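Side-chain contact in spartin (PDB 4U7I), which acts as a lipophagy receptor and lipid transfer protein in lipid droplet turnover, and binds the ESCRT-III protein IST1 through its MIT domain: residues S52-S55 / K56-E59. Residues are numbered along the deposited sequence; the frame is centred on the assembly and turned at random.
Sequences SISS and KESE
Ser54 and Glu57, three residues apart, meet side chain to side chain. The hydroxyl of Ser54 donates a hydrogen bond to the carboxylate of Glu57. The modelled distance from Ser54 OG to Glu57 OE2, 2.4 Å, is very short, so its exact length is doubtful. Ser54 CB points toward the following residues. Glu57 CG sits beside its own backbone N (chi1 -58°), which aims the side chain back at the serine, and the extended chain beyond CG gives the reach.

A water makes the second link. It donates to Ser54 OG at 2.8 Å and accepts from the backbone N of Lys56 at 2.9 Å. As modelled, Ser54 OG thus gives one bond, the doubtfully short one, and receives another. The water ties the serine hydroxyl to the main chain of the loop at Lys56; the glutamate is held by the direct bond.

The neighbouring residues anchor the loop to the helices. Gln72 of helix 63-90 hydrogen-bonds to Ser55 OG through OE1 and to Ile53 O through NE2. The Ile53 side chain rests on helix 5-29.

The arrangement is a local i to i+3 side-chain hydrogen bond beside a water-mediated link, in the exposed loop joining helix 33-51 to helix 63-90, the second and third helices of the three-helix MIT bundle.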
loop_
_atom_site.group_PDB
_atom_site.type_symbol
_atom_site.label_atom_id
_atom_site.label_comp_id
_atom_site.label_asym_id
_atom_site.label_seq_id
_atom_site.Cartn_x
_atom_site.Cartn_y
_atom_site.Cartn_z
ATOM N N SER A 52 -0.585 -10.904 -3.426
ATOM C CA SER A 52 -1.014 -12.300 -3.561
ATOM C C SER A 52 -0.467 -13.010 -4.801
ATOM O O SER A 52 -0.533 -14.235 -4.890
ATOM C CB SER A 52 -2.534 -12.368 -3.592
ATOM O OG SER A 52 -3.011 -11.919 -4.848
ATOM N N ILE A 53 0.058 -12.251 -5.760
ATOM C CA ILE A 53 0.499 -12.837 -7.024
ATOM C C ILE A 53 1.836 -13.568 -6.866
ATOM O O ILE A 53 2.818 -12.974 -6.440
ATOM C CB ILE A 53 0.631 -11.759 -8.121
ATOM C CG1 ILE A 53 -0.681 -10.977 -8.260
ATOM C CG2 ILE A 53 1.083 -12.393 -9.432
ATOM C CD1 ILE A 53 -1.875 -11.850 -8.568
ATOM N N SER A 54 1.856 -14.860 -7.184
ATOM C CA SER A 54 3.082 -15.658 -7.117
ATOM C C SER A 54 4.143 -15.025 -8.011
ATOM O O SER A 54 3.864 -14.714 -9.166
ATOM C CB SER A 54 2.802 -17.109 -7.538
ATOM O OG SER A 54 3.989 -17.894 -7.548
ATOM N N SER A 55 5.345 -14.806 -7.478
ATOM C CA SER A 55 6.365 -14.077 -8.233
ATOM C C SER A 55 7.789 -14.611 -8.051
ATOM O O SER A 55 8.751 -13.935 -8.408
ATOM C CB SER A 55 6.326 -12.589 -7.863
ATOM O OG SER A 55 6.477 -12.397 -6.463
ATOM N N LYS A 56 7.921 -15.818 -7.508
ATOM C CA LYS A 56 9.238 -16.445 -7.337
ATOM C C LYS A 56 9.416 -17.770 -8.082
ATOM O O LYS A 56 10.325 -18.540 -7.770
ATOM C CB LYS A 56 9.508 -16.688 -5.856
ATOM C CG LYS A 56 9.863 -15.455 -5.079
ATOM C CD LYS A 56 10.262 -15.823 -3.658
ATOM C CE LYS A 56 9.242 -16.743 -3.016
ATOM N NZ LYS A 56 9.387 -16.781 -1.539
ATOM N N GLU A 57 8.564 -18.046 -9.061
ATOM C CA GLU A 57 8.641 -19.322 -9.766
ATOM C C GLU A 57 9.704 -19.305 -10.873
ATOM O O GLU A 57 10.306 -18.267 -11.159
ATOM C CB GLU A 57 7.274 -19.691 -10.333
ATOM C CG GLU A 57 6.190 -19.786 -9.263
ATOM C CD GLU A 57 4.807 -19.986 -9.850
ATOM O OE1 GLU A 57 4.721 -20.391 -11.029
ATOM O OE2 GLU A 57 3.809 -19.732 -9.136
ATOM N N SER A 58 9.924 -20.464 -11.487
ATOM C CA SER A 58 11.015 -20.654 -12.437
ATOM C C SER A 58 10.935 -19.714 -13.637
ATOM O O SER A 58 11.955 -19.204 -14.098
ATOM C CB SER A 58 11.046 -22.110 -12.923
ATOM N N GLU A 59 9.729 -19.487 -14.143
ATOM C CA GLU A 59 9.552 -18.622 -15.304
ATOM C C GLU A 59 9.622 -17.143 -14.927
ATOM O O GLU A 59 9.707 -16.280 -15.800
ATOM C CB GLU A 59 8.220 -18.918 -15.997
HETATM O O HOH W 1 6.282 -17.576 -5.896
#